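Glycoside hydrolase, GH17 family (Formosa sp. Hel1_33_131, PDB 6FCG) probably hydrolyses internal beta-1,3-glucosidic linkages of the algal storage polysaccharide laminarin, as an endo-acting glycoside hydrolase of family 17. Local coordinates at residues Pro356-His361 / Gly365-Phe370; Ala352-Trp357 / Lys378-Leu383; His137-Asn142 / Pro182-Lys187; Val166-Met171 / Ala176-Gln181. All coordinates share one frame; numbering follows the deposited sequence.

Contact 1 (Pro356-His361 / Gly365-Phe370); sequences PWKDAH and GSENHF
Asn368 and Asp359 meet by a two-point pairing, the side-chain amide of one reading both the N-H and the C=O of the other, within the long loop that follows helix 326-342 of this TIM-barrel enzyme. Followed outward, Asn368 first lays CB and then CG over Pro356, CG coming 3.8 Å from the proline CA. With CG anti to its own carbonyl carbon (chi1 -55°), the amide is carried away from the 3-10 turn 366-368 to the backbone opposite. There Asn368 OD1 accepts from Asp359 N at 3.0 Å. Its ND2 donates to Asp359 O, also at 3.0 Å, on a nearly straight path (171°) that lies in the amide plane but arrives above the plane of the receiving carbonyl; a weaker bond runs from ND2 to Ser363 O. A leucine here would probably leave the Asp359 N-H and C=O without these mates and the loop freer to shift. Alongside, Lys358 and Glu367 cross at about a right angle, with Lys358 CD 3.5 Å from Glu367 O. The bent lysine chain ends in a salt bridge, NZ to Glu367 OE2 at 2.9 Å. Ile426 of a second subunit packs on Glu367. A water also bridges the segments, donating to Asp359 OD2 (2.9 Å) and accepting from Glu367 N.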
loop_
_atom_site.group_PDB
_atom_site.type_symbol
_atom_site.label_atom_id
_atom_site.label_comp_id
_atom_site.label_asym_id
_atom_site.label_seq_id
_atom_site.Cartn_x
_atom_site.Cartn_y
_atom_site.Cartn_z
ATOM N N PRO A 356 -27.774 -4.697 16.299
ATOM C CA PRO A 356 -26.737 -3.676 16.174
ATOM C C PRO A 356 -25.890 -3.358 17.423
ATOM O O PRO A 356 -25.024 -2.500 17.348
ATOM C CB PRO A 356 -27.510 -2.448 15.711
ATOM C CG PRO A 356 -28.877 -2.630 16.233
ATOM C CD PRO A 356 -29.089 -4.087 16.596
ATOM N N TRP A 357 -26.107 -4.045 18.544
ATOM C CA TRP A 357 -25.222 -3.897 19.729
ATOM C C TRP A 357 -23.890 -4.701 19.631
ATOM O O TRP A 357 -23.024 -4.512 20.469
ATOM C CB TRP A 357 -25.961 -4.308 21.021
ATOM C CG TRP A 357 -26.461 -5.717 20.978
ATOM C CD1 TRP A 357 -27.674 -6.129 20.560
ATOM C CD2 TRP A 357 -25.747 -6.897 21.361
ATOM N NE1 TRP A 357 -27.773 -7.494 20.653
ATOM C CE2 TRP A 357 -26.596 -7.992 21.129
ATOM C CE3 TRP A 357 -24.478 -7.134 21.886
ATOM C CZ2 TRP A 357 -26.215 -9.304 21.371
ATOM C CZ3 TRP A 357 -24.098 -8.442 22.131
ATOM C CH2 TRP A 357 -24.969 -9.518 21.868
ATOM N N LYS A 358 -23.771 -5.610 18.662
ATOM C CA LYS A 358 -22.691 -6.581 18.665
ATOM C C LYS A 358 -21.378 -5.963 18.256
ATOM O O LYS A 358 -20.327 -6.362 18.750
ATOM C CB LYS A 358 -23.021 -7.791 17.788
ATOM C CG LYS A 358 -24.031 -8.717 18.445
ATOM C CD LYS A 358 -24.880 -9.487 17.429
ATOM C CE LYS A 358 -24.571 -10.968 17.257
ATOM N NZ LYS A 358 -23.230 -11.472 17.569
ATOM N N ASP A 359 -21.436 -5.030 17.326
ATOM C CA ASP A 359 -20.312 -4.154 16.995
ATOM C C ASP A 359 -20.876 -2.721 17.111
ATOM O O ASP A 359 -21.140 -2.042 16.123
ATOM C CB ASP A 359 -19.751 -4.479 15.584
ATOM C CG ASP A 359 -18.388 -3.836 15.297
ATOM O OD1 ASP A 359 -17.922 -2.968 16.081
ATOM O OD2 ASP A 359 -17.798 -4.203 14.247
ATOM N N ALA A 360 -21.066 -2.311 18.362
ATOM C CA ALA A 360 -21.809 -1.097 18.695
ATOM C C ALA A 360 -21.257 0.161 18.031
ATOM O O ALA A 360 -22.017 0.952 17.517
ATOM C CB ALA A 360 -21.859 -0.925 20.208
ATOM N N HIS A 361 -19.932 0.314 18.036
ATOM C CA HIS A 361 -19.284 1.514 17.518
ATOM C C HIS A 361 -18.977 1.477 16.047
ATOM O O HIS A 361 -18.353 2.376 15.535
ATOM C CB HIS A 361 -18.022 1.811 18.312
ATOM C CG HIS A 361 -18.309 2.247 19.702
ATOM N ND1 HIS A 361 -18.318 1.375 20.766
ATOM C CD2 HIS A 361 -18.630 3.461 20.206
ATOM C CE1 HIS A 361 -18.628 2.029 21.873
ATOM N NE2 HIS A 361 -18.820 3.298 21.561
ATOM N N GLY A 365 -20.061 -3.115 10.653
ATOM C CA GLY A 365 -19.452 -4.374 11.048
ATOM C C GLY A 365 -20.357 -5.566 10.835
ATOM O O GLY A 365 -21.553 -5.481 11.095
ATOM N N SER A 366 -19.789 -6.662 10.337
ATOM C CA SER A 366 -20.563 -7.822 9.943
ATOM C C SER A 366 -21.357 -8.431 11.092
ATOM O O SER A 366 -22.444 -8.959 10.873
ATOM C CB SER A 366 -19.659 -8.878 9.322
ATOM O OG SER A 366 -18.635 -9.202 10.230
ATOM N N GLU A 367 -20.864 -8.308 12.307
ATOM C CA GLU A 367 -21.611 -8.765 13.489
ATOM C C GLU A 367 -23.045 -8.218 13.610
ATOM O O GLU A 367 -23.915 -8.895 14.132
ATOM C CB GLU A 367 -20.811 -8.453 14.772
ATOM C CG GLU A 367 -19.581 -9.347 14.948
ATOM C CD GLU A 367 -19.917 -10.812 15.246
ATOM O OE1 GLU A 367 -19.338 -11.611 14.545
ATOM O OE2 GLU A 367 -20.760 -11.211 16.083
ATOM N N ASN A 368 -23.279 -7.014 13.091
ATOM C CA ASN A 368 -24.592 -6.385 13.101
ATOM C C ASN A 368 -25.490 -6.801 11.942
ATOM O O ASN A 368 -26.557 -6.246 11.786
ATOM C CB ASN A 368 -24.455 -4.839 13.079
ATOM C CG ASN A 368 -23.575 -4.295 14.207
ATOM O OD1 ASN A 368 -23.659 -4.744 15.366
ATOM N ND2 ASN A 368 -22.713 -3.334 13.880
ATOM N N HIS A 369 -25.083 -7.743 11.113
ATOM C CA HIS A 369 -25.812 -7.987 9.868
ATOM C C HIS A 369 -26.078 -9.448 9.593
ATOM O O HIS A 369 -26.277 -9.862 8.437
ATOM C CB HIS A 369 -25.091 -7.310 8.686
ATOM C CG HIS A 369 -25.071 -5.817 8.787
ATOM N ND1 HIS A 369 -26.164 -5.031 8.484
ATOM C CD2 HIS A 369 -24.095 -4.965 9.177
ATOM C CE1 HIS A 369 -25.860 -3.759 8.674
ATOM N NE2 HIS A 369 -24.609 -3.692 9.093
ATOM N N PHE A 370 -26.159 -10.233 10.653
ATOM C CA PHE A 370 -26.411 -11.663 10.481
ATOM C C PHE A 370 -27.904 -12.066 10.374
ATOM O O PHE A 370 -28.203 -13.226 10.131
ATOM C CB PHE A 370 -25.728 -12.445 11.590
ATOM C CG PHE A 370 -24.285 -12.696 11.334
ATOM C CD1 PHE A 370 -23.891 -13.805 10.588
ATOM C CD2 PHE A 370 -23.323 -11.853 11.855
ATOM C CE1 PHE A 370 -22.567 -14.053 10.359
ATOM C CE2 PHE A 370 -21.981 -12.101 11.628
ATOM C CZ PHE A 370 -21.606 -13.200 10.887
HETATM O O HOH W 1 -18.039 -6.886 13.049
#

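Contact 2 (Ala352-Trp357 / Lys378-Leu383); sequences AFDEPW and KAKYVL
Asp354 and Lys380 approach from opposite directions and join in a buried salt bridge, which carries the whole contact. The lysine is stretched out beyond CG, every later torsion near 180°, and this full extension brings NZ to 2.7 Å from Asp354 OD1. It uses the syn lone pair of that oxygen, so the ammonium sits on the side of the second oxygen and lies 3.4 Å from Asp354 OD2. Lys380 CE follows at 3.6 Å from Asp354 OD2. The backbone of Ala352 bonds to Ser53 at the end of strand 50-53, consistent with a chain that runs where the last strand of a (beta/alpha)8 barrel closes onto the first. Lys380 reaches toward this strand-end region from the loop before helix 384-388. Both charged groups have further partners: Asp354 OD1 accepts from Gly371 N, while Lys380 NZ also donates to Gly371 O and Ser310 OG, a network likely to hold the ion pair in a fixed orientation. Farther along 352-357, the indole of Trp357 turns its N-H edge to the carboxylate of Glu355. Trp357 NE1 donates to Glu355 OE2 at 2.9 Å, in the plane of its own ring but from well above the carboxylate plane.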
loop_
_atom_site.group_PDB
_atom_site.type_symbol
_atom_site.label_atom_id
_atom_site.label_comp_id
_atom_site.label_asym_id
_atom_site.label_seq_id
_atom_site.Cartn_x
_atom_site.Cartn_y
_atom_site.Cartn_z
ATOM N N ALA A 352 -31.978 -14.620 13.615
ATOM C CA ALA A 352 -33.301 -14.150 13.195
ATOM C C ALA A 352 -33.286 -12.698 12.729
ATOM O O ALA A 352 -33.645 -12.416 11.576
ATOM C CB ALA A 352 -34.326 -14.335 14.294
ATOM N N PHE A 353 -32.846 -11.807 13.608
ATOM C CA PHE A 353 -32.836 -10.349 13.359
ATOM C C PHE A 353 -31.435 -9.755 13.535
ATOM O O PHE A 353 -30.698 -10.123 14.418
ATOM C CB PHE A 353 -33.787 -9.627 14.329
ATOM C CG PHE A 353 -35.233 -10.062 14.229
ATOM C CD1 PHE A 353 -36.104 -9.426 13.363
ATOM C CD2 PHE A 353 -35.709 -11.124 14.985
ATOM C CE1 PHE A 353 -37.408 -9.832 13.243
ATOM C CE2 PHE A 353 -37.037 -11.538 14.871
ATOM C CZ PHE A 353 -37.882 -10.897 14.002
ATOM N N ASP A 354 -31.082 -8.803 12.690
ATOM C CA ASP A 354 -29.881 -7.987 12.894
ATOM C C ASP A 354 -29.910 -7.422 14.305
ATOM O O ASP A 354 -30.943 -6.956 14.789
ATOM C CB ASP A 354 -29.817 -6.798 11.915
ATOM C CG ASP A 354 -29.482 -7.206 10.506
ATOM O OD1 ASP A 354 -29.071 -8.352 10.275
ATOM O OD2 ASP A 354 -29.668 -6.367 9.604
ATOM N N GLU A 355 -28.753 -7.466 14.941
ATOM C CA GLU A 355 -28.581 -6.994 16.298
ATOM C C GLU A 355 -27.433 -5.992 16.311
ATOM O O GLU A 355 -26.270 -6.376 16.330
ATOM C CB GLU A 355 -28.304 -8.181 17.216
ATOM C CG GLU A 355 -29.550 -9.051 17.458
ATOM C CD GLU A 355 -29.481 -9.840 18.751
ATOM O OE1 GLU A 355 -28.964 -11.000 18.759
ATOM O OE2 GLU A 355 -29.873 -9.288 19.785
ATOM N N PRO A 356 -27.774 -4.697 16.299
ATOM C CA PRO A 356 -26.737 -3.676 16.174
ATOM C C PRO A 356 -25.890 -3.358 17.423
ATOM O O PRO A 356 -25.024 -2.500 17.348
ATOM C CB PRO A 356 -27.510 -2.448 15.711
ATOM C CG PRO A 356 -28.877 -2.630 16.233
ATOM C CD PRO A 356 -29.089 -4.087 16.596
ATOM N N TRP A 357 -26.107 -4.045 18.544
ATOM C CA TRP A 357 -25.222 -3.897 19.729
ATOM C C TRP A 357 -23.890 -4.701 19.631
ATOM O O TRP A 357 -23.024 -4.512 20.469
ATOM C CB TRP A 357 -25.961 -4.308 21.021
ATOM C CG TRP A 357 -26.461 -5.717 20.978
ATOM C CD1 TRP A 357 -27.674 -6.129 20.560
ATOM C CD2 TRP A 357 -25.747 -6.897 21.361
ATOM N NE1 TRP A 357 -27.773 -7.494 20.653
ATOM C CE2 TRP A 357 -26.596 -7.992 21.129
ATOM C CE3 TRP A 357 -24.478 -7.134 21.886
ATOM C CZ2 TRP A 357 -26.215 -9.304 21.371
ATOM C CZ3 TRP A 357 -24.098 -8.442 22.131
ATOM C CH2 TRP A 357 -24.969 -9.518 21.868
ATOM N N LYS A 378 -37.527 -5.299 8.009
ATOM C CA LYS A 378 -37.510 -5.608 6.593
ATOM C C LYS A 378 -36.952 -7.010 6.330
ATOM O O LYS A 378 -35.981 -7.435 6.948
ATOM C CB LYS A 378 -36.693 -4.597 5.821
ATOM C CG LYS A 378 -37.296 -3.206 5.816
ATOM C CD LYS A 378 -36.998 -2.518 4.487
ATOM C CE LYS A 378 -37.746 -1.204 4.329
ATOM N NZ LYS A 378 -37.214 -0.220 5.307
ATOM N N ALA A 379 -37.595 -7.747 5.435
ATOM C CA ALA A 379 -37.152 -9.080 5.070
ATOM C C ALA A 379 -36.078 -8.966 3.999
ATOM O O ALA A 379 -36.319 -8.417 2.934
ATOM C CB ALA A 379 -38.328 -9.911 4.559
ATOM N N LYS A 380 -34.910 -9.531 4.285
ATOM C CA LYS A 380 -33.816 -9.596 3.320
ATOM C C LYS A 380 -34.130 -10.611 2.234
ATOM O O LYS A 380 -35.025 -11.452 2.396
ATOM C CB LYS A 380 -32.511 -9.990 4.007
ATOM C CG LYS A 380 -31.991 -8.957 4.995
ATOM C CD LYS A 380 -30.863 -9.531 5.825
ATOM C CE LYS A 380 -30.346 -8.525 6.849
ATOM N NZ LYS A 380 -29.187 -9.053 7.640
ATOM N N TYR A 381 -33.373 -10.544 1.151
ATOM C CA TYR A 381 -33.588 -11.371 -0.034
ATOM C C TYR A 381 -34.016 -12.803 0.248
ATOM O O TYR A 381 -34.961 -13.320 -0.373
ATOM C CB TYR A 381 -32.346 -11.381 -0.936
ATOM C CG TYR A 381 -32.565 -12.213 -2.182
ATOM C CD1 TYR A 381 -33.423 -11.771 -3.194
ATOM C CD2 TYR A 381 -31.963 -13.468 -2.325
ATOM C CE1 TYR A 381 -33.652 -12.541 -4.322
ATOM C CE2 TYR A 381 -32.183 -14.250 -3.444
ATOM C CZ TYR A 381 -33.026 -13.783 -4.442
ATOM O OH TYR A 381 -33.220 -14.541 -5.574
ATOM N N VAL A 382 -33.313 -13.437 1.185
ATOM C CA VAL A 382 -33.616 -14.806 1.613
ATOM C C VAL A 382 -35.101 -15.092 1.884
ATOM O O VAL A 382 -35.550 -16.205 1.605
ATOM C CB VAL A 382 -32.736 -15.205 2.827
ATOM C CG1 VAL A 382 -33.023 -14.357 4.058
ATOM C CG2 VAL A 382 -32.849 -16.686 3.150
ATOM N N LEU A 383 -35.837 -14.108 2.422
ATOM C CA LEU A 383 -37.270 -14.258 2.765
ATOM C C LEU A 383 -38.277 -13.510 1.879
ATOM O O LEU A 383 -39.461 -13.482 2.201
ATOM C CB LEU A 383 -37.519 -13.807 4.221
ATOM C CG LEU A 383 -36.777 -14.510 5.353
ATOM C CD1 LEU A 383 -37.273 -14.018 6.704
ATOM C CD2 LEU A 383 -36.924 -16.020 5.240
#

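Contact 3 (His137-Asn142 / Pro182-Lys187); sequences HEESEN and PAVILK
Glu139 reaches over to helix 182-197 and makes the cross-contact with Val184 and Lys187, one turn apart on the same helix face, while its neighbours along 137-142 set its backbone in place. The walk begins at His137, whose N bonds to Asn135 OD1 as the chain turns a corner. Glu138 next pairs its backbone with Lys126. At Glu139 the side chain heads for the helix and stays extended beyond CG. Its OE1 lies 4.1 Å from Val184 CB and accepts a hydrogen bond from Trp188 NE1. The other oxygen, Glu139 OE2, forms a salt bridge with Lys187 NZ at 2.7 Å, met on its syn side and 17° out of the carboxylate plane. Lys187 arrives at about a right angle, its CG anti to the backbone N (chi1 -175°) and the chain fully extended. A glutamine in place of Glu139 would probably leave the Lys187 charge without its mate at this surface. Ser140 then shapes the next turn: its OG accepts from Asn142 N at 3.0 Å, a capping bond just ahead of helix 143-156. The segment sits beside the first turns of helix 182-197, touching it through Glu139, its backbone tied to Asp124 and to strand 125-126, while Ile185 and Leu186 pack that helix against helix 226-234.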
loop_
_atom_site.group_PDB
_atom_site.type_symbol
_atom_site.label_atom_id
_atom_site.label_comp_id
_atom_site.label_asym_id
_atom_site.label_seq_id
_atom_site.Cartn_x
_atom_site.Cartn_y
_atom_site.Cartn_z
ATOM N N HIS A 137 -7.273 -21.242 33.246
ATOM C CA HIS A 137 -7.280 -22.514 33.968
ATOM C C HIS A 137 -8.076 -22.467 35.257
ATOM O O HIS A 137 -8.093 -23.438 35.971
ATOM C CB HIS A 137 -5.834 -22.992 34.192
ATOM C CG HIS A 137 -5.110 -23.219 32.905
ATOM N ND1 HIS A 137 -5.178 -24.403 32.188
ATOM C CD2 HIS A 137 -4.368 -22.363 32.160
ATOM C CE1 HIS A 137 -4.474 -24.269 31.073
ATOM N NE2 HIS A 137 -3.983 -23.043 31.027
ATOM N N GLU A 138 -8.729 -21.344 35.544
ATOM C CA GLU A 138 -9.683 -21.245 36.657
ATOM C C GLU A 138 -10.981 -20.676 36.089
ATOM O O GLU A 138 -11.039 -20.080 35.014
ATOM C CB GLU A 138 -9.190 -20.425 37.895
ATOM N N GLU A 139 -12.035 -20.883 36.848
ATOM C CA GLU A 139 -13.372 -20.609 36.426
ATOM C C GLU A 139 -13.828 -19.291 37.124
ATOM O O GLU A 139 -13.257 -18.867 38.123
ATOM C CB GLU A 139 -14.168 -21.871 36.771
ATOM C CG GLU A 139 -15.098 -21.683 37.948
ATOM C CD GLU A 139 -16.170 -22.804 38.102
ATOM O OE1 GLU A 139 -16.774 -23.297 37.125
ATOM O OE2 GLU A 139 -16.403 -23.238 39.254
ATOM N N SER A 140 -14.810 -18.604 36.553
ATOM C CA SER A 140 -15.404 -17.452 37.218
ATOM C C SER A 140 -16.227 -17.906 38.422
ATOM O O SER A 140 -16.996 -18.871 38.329
ATOM C CB SER A 140 -16.299 -16.669 36.245
ATOM O OG SER A 140 -17.030 -15.651 36.916
ATOM N N GLU A 141 -16.118 -17.165 39.522
ATOM C CA GLU A 141 -16.965 -17.368 40.686
ATOM C C GLU A 141 -18.475 -17.237 40.303
ATOM O O GLU A 141 -19.329 -17.835 40.959
ATOM C CB GLU A 141 -16.661 -16.338 41.800
ATOM C CG GLU A 141 -17.286 -16.617 43.219
ATOM C CD GLU A 141 -16.256 -17.084 44.295
ATOM O OE1 GLU A 141 -15.281 -16.314 44.407
ATOM O OE2 GLU A 141 -16.387 -18.138 45.048
ATOM N N ASN A 142 -18.796 -16.472 39.249
ATOM C CA ASN A 142 -20.182 -16.271 38.835
ATOM C C ASN A 142 -20.849 -17.378 37.992
ATOM O O ASN A 142 -22.043 -17.272 37.708
ATOM C CB ASN A 142 -20.311 -14.951 38.086
ATOM C CG ASN A 142 -19.908 -13.771 38.934
ATOM O OD1 ASN A 142 -20.273 -13.672 40.098
ATOM N ND2 ASN A 142 -19.200 -12.855 38.341
ATOM N N PRO A 182 -12.009 -27.689 29.214
ATOM C CA PRO A 182 -13.158 -28.571 29.179
ATOM C C PRO A 182 -13.576 -29.123 30.547
ATOM O O PRO A 182 -14.732 -29.441 30.716
ATOM C CB PRO A 182 -12.733 -29.681 28.218
ATOM C CG PRO A 182 -11.255 -29.570 28.085
ATOM C CD PRO A 182 -10.949 -28.128 28.294
ATOM N N ALA A 183 -12.651 -29.213 31.505
ATOM C CA ALA A 183 -12.992 -29.631 32.866
ATOM C C ALA A 183 -14.104 -28.786 33.473
ATOM O O ALA A 183 -14.959 -29.318 34.215
ATOM C CB ALA A 183 -11.769 -29.605 33.782
ATOM N N VAL A 184 -14.089 -27.492 33.195
ATOM C CA VAL A 184 -15.130 -26.605 33.746
ATOM C C VAL A 184 -16.512 -26.827 33.042
ATOM O O VAL A 184 -17.523 -26.908 33.716
ATOM C CB VAL A 184 -14.684 -25.129 34.084
ATOM C CG1 VAL A 184 -13.174 -24.905 33.997
ATOM C CG2 VAL A 184 -15.424 -24.189 33.185
ATOM N N ILE A 185 -16.552 -27.050 31.743
ATOM C CA ILE A 185 -17.827 -27.424 31.125
ATOM C C ILE A 185 -18.354 -28.776 31.658
ATOM O O ILE A 185 -19.536 -28.886 31.980
ATOM C CB ILE A 185 -17.742 -27.471 29.602
ATOM C CG1 ILE A 185 -17.160 -26.174 29.042
ATOM C CG2 ILE A 185 -19.107 -27.788 28.999
ATOM C CD1 ILE A 185 -17.786 -24.878 29.515
ATOM N N LEU A 186 -17.464 -29.772 31.763
ATOM C CA LEU A 186 -17.775 -31.084 32.309
ATOM C C LEU A 186 -18.372 -31.003 33.703
ATOM O O LEU A 186 -19.373 -31.645 34.008
ATOM C CB LEU A 186 -16.509 -31.935 32.358
ATOM C CG LEU A 186 -16.601 -33.355 32.968
ATOM C CD1 LEU A 186 -17.518 -34.251 32.151
ATOM C CD2 LEU A 186 -15.211 -33.965 33.062
ATOM N N LYS A 187 -17.755 -30.200 34.547
ATOM C CA LYS A 187 -18.252 -29.967 35.899
ATOM C C LYS A 187 -19.738 -29.596 35.908
ATOM O O LYS A 187 -20.539 -30.190 36.618
ATOM C CB LYS A 187 -17.430 -28.874 36.560
ATOM C CG LYS A 187 -17.769 -28.618 38.009
ATOM C CD LYS A 187 -17.244 -27.259 38.456
ATOM C CE LYS A 187 -17.774 -26.921 39.830
ATOM N NZ LYS A 187 -17.335 -25.550 40.218
#

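Contact 4 (Val166-Met171 / Ala176-Gln181); sequences VGNEAM and ASYFVQ
Tyr178 and Val180 supply the two direct hydrogen bonds that draw 176-181 against the end of strand 161-168. Tyr178 OH donates to Asn168 O at 2.6 Å, in the carbonyl plane, and that oxygen lies at the edge of the phenol ring. The ring gets there because CG sits between the backbone N and carbonyl carbon (chi1 68°). Val180 N donates to Ala170 O at 2.7 Å, nearly along the C=O axis. A water adds a bridge, donating to Met171 O (2.6 Å) and to Val180 O (2.8 Å). Weaker CA-H...O contacts accompany these bonds, from Phe179 CA to Ala170 O and from Met171 CA to Val180 O, the latter at 3.5 Å and close to straight. Apolar packing centres on the small Ala170, whose CB is 4.2 Å from both Tyr178 CE2 and Val180 CG2. The polar ends of Asn168 and Glu169 point to other partners, Arg87 and His241 respectively, and both side chains touch Glu305 of strand 301-305. An Asn-Glu pair at the end of the fourth barrel strand, with a glutamate on the seventh, is the signature of clan GH-A glycosidases, where the two glutamates are the catalytic pair; Glu169 and Glu305 probably fill those roles here.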
loop_
_atom_site.group_PDB
_atom_site.type_symbol
_atom_site.label_atom_id
_atom_site.label_comp_id
_atom_site.label_asym_id
_atom_site.label_seq_id
_atom_site.Cartn_x
_atom_site.Cartn_y
_atom_site.Cartn_z
ATOM N N VAL A 166 -24.442 -25.572 28.322
ATOM C CA VAL A 166 -23.403 -25.081 29.240
ATOM C C VAL A 166 -22.287 -24.456 28.427
ATOM O O VAL A 166 -21.438 -25.156 27.866
ATOM C CB VAL A 166 -22.838 -26.233 30.083
ATOM C CG1 VAL A 166 -21.738 -25.731 31.010
ATOM C CG2 VAL A 166 -23.938 -26.873 30.897
ATOM N N GLY A 167 -22.328 -23.145 28.318
ATOM C CA GLY A 167 -21.317 -22.398 27.579
ATOM C C GLY A 167 -21.613 -22.136 26.114
ATOM O O GLY A 167 -22.377 -22.852 25.460
ATOM N N ASN A 168 -21.036 -21.053 25.620
ATOM C CA ASN A 168 -21.096 -20.720 24.223
ATOM C C ASN A 168 -19.716 -20.352 23.706
ATOM O O ASN A 168 -19.217 -19.218 23.925
ATOM C CB ASN A 168 -22.058 -19.545 23.952
ATOM C CG ASN A 168 -22.036 -19.139 22.481
ATOM O OD1 ASN A 168 -22.484 -19.882 21.636
ATOM N ND2 ASN A 168 -21.500 -17.989 22.183
ATOM N N GLU A 169 -19.130 -21.294 22.983
ATOM C CA GLU A 169 -17.767 -21.160 22.477
ATOM C C GLU A 169 -16.804 -20.957 23.639
ATOM O O GLU A 169 -15.763 -20.304 23.507
ATOM C CB GLU A 169 -17.652 -20.058 21.400
ATOM C CG GLU A 169 -18.247 -20.491 20.071
ATOM C CD GLU A 169 -18.269 -19.403 19.000
ATOM O OE1 GLU A 169 -17.563 -18.406 19.196
ATOM O OE2 GLU A 169 -18.984 -19.528 17.973
ATOM N N ALA A 170 -17.143 -21.555 24.768
ATOM C CA ALA A 170 -16.399 -21.307 25.968
ATOM C C ALA A 170 -15.092 -22.091 26.058
ATOM O O ALA A 170 -14.304 -21.795 26.929
ATOM C CB ALA A 170 -17.289 -21.570 27.185
ATOM N N MET A 171 -14.896 -23.087 25.201
ATOM C CA MET A 171 -13.677 -23.911 25.184
ATOM C C MET A 171 -12.732 -23.582 24.039
ATOM O O MET A 171 -11.572 -23.985 24.059
ATOM C CB MET A 171 -14.025 -25.404 25.078
ATOM C CG MET A 171 -14.756 -25.950 26.290
ATOM S SD MET A 171 -15.195 -27.707 26.174
ATOM C CE MET A 171 -16.423 -27.618 24.884
ATOM N N ALA A 176 -10.376 -15.298 23.469
ATOM C CA ALA A 176 -9.394 -14.773 24.418
ATOM C C ALA A 176 -9.985 -14.107 25.630
ATOM O O ALA A 176 -9.388 -14.085 26.689
ATOM C CB ALA A 176 -8.456 -13.801 23.718
ATOM N N SER A 177 -11.158 -13.542 25.476
ATOM C CA SER A 177 -11.781 -12.818 26.578
ATOM C C SER A 177 -12.280 -13.671 27.715
ATOM O O SER A 177 -12.456 -13.125 28.805
ATOM C CB SER A 177 -12.945 -11.954 26.077
ATOM O OG SER A 177 -12.435 -10.737 25.595
ATOM N N TYR A 178 -12.563 -14.949 27.487
ATOM C CA TYR A 178 -13.278 -15.730 28.518
ATOM C C TYR A 178 -13.136 -17.247 28.536
ATOM O O TYR A 178 -13.739 -17.890 29.399
ATOM C CB TYR A 178 -14.784 -15.412 28.431
ATOM C CG TYR A 178 -15.463 -15.915 27.151
ATOM C CD1 TYR A 178 -15.359 -15.211 25.934
ATOM C CD2 TYR A 178 -16.216 -17.083 27.163
ATOM C CE1 TYR A 178 -15.983 -15.684 24.781
ATOM C CE2 TYR A 178 -16.839 -17.545 26.012
ATOM C CZ TYR A 178 -16.726 -16.855 24.833
ATOM O OH TYR A 178 -17.361 -17.348 23.731
ATOM N N PHE A 179 -12.346 -17.829 27.641
ATOM C CA PHE A 179 -12.418 -19.269 27.469
ATOM C C PHE A 179 -11.972 -20.036 28.702
ATOM O O PHE A 179 -11.173 -19.561 29.496
ATOM C CB PHE A 179 -11.698 -19.742 26.202
ATOM C CG PHE A 179 -10.199 -19.878 26.329
ATOM C CD1 PHE A 179 -9.635 -21.080 26.756
ATOM C CD2 PHE A 179 -9.349 -18.868 25.889
ATOM C CE1 PHE A 179 -8.251 -21.225 26.838
ATOM C CE2 PHE A 179 -7.970 -19.019 25.950
ATOM C CZ PHE A 179 -7.418 -20.193 26.434
ATOM N N VAL A 180 -12.498 -21.237 28.824
ATOM C CA VAL A 180 -12.202 -22.130 29.925
ATOM C C VAL A 180 -11.722 -23.490 29.375
ATOM O O VAL A 180 -11.835 -23.795 28.163
ATOM C CB VAL A 180 -13.450 -22.293 30.860
ATOM C CG1 VAL A 180 -13.765 -20.966 31.484
ATOM C CG2 VAL A 180 -14.665 -22.892 30.122
ATOM N N GLN A 181 -11.210 -24.307 30.289
ATOM C CA GLN A 181 -10.823 -25.663 29.959
ATOM C C GLN A 181 -12.069 -26.565 29.936
ATOM O O GLN A 181 -13.071 -26.259 30.574
ATOM C CB GLN A 181 -9.796 -26.183 30.974
ATOM C CG GLN A 181 -8.547 -25.339 31.050
ATOM C CD GLN A 181 -7.843 -25.306 29.728
ATOM O OE1 GLN A 181 -7.886 -24.295 29.111
ATOM N NE2 GLN A 181 -7.271 -26.442 29.232
HETATM O O HOH W 2 -10.507 -25.212 26.080
#

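In the fold
The four contacts fall into two pairs. Contacts 1 and 2 share Pro356 and Trp357, and their centres are 12 Å apart; they touch, with Asn368 O 3.3 Å from Asp354 CB, and both lie in the loop between helices 326-342 and 384-388. Contacts 3 and 4 lie 9 Å apart between centres; contact 4 and the helical half of contact 3 belong to the passage from strand 161-168 to helix 182-197, with Ile185 CG1 packed 3.7 Å from Met171 CG. Between the pairs, contact 4 comes within about 8 Å of contact 1 at the nearest atoms. Contact 4 includes the probable catalytic Glu169, whereas contact 3 is on the surface. The calcium ion stays about 14 Å from the side chain of Phe179.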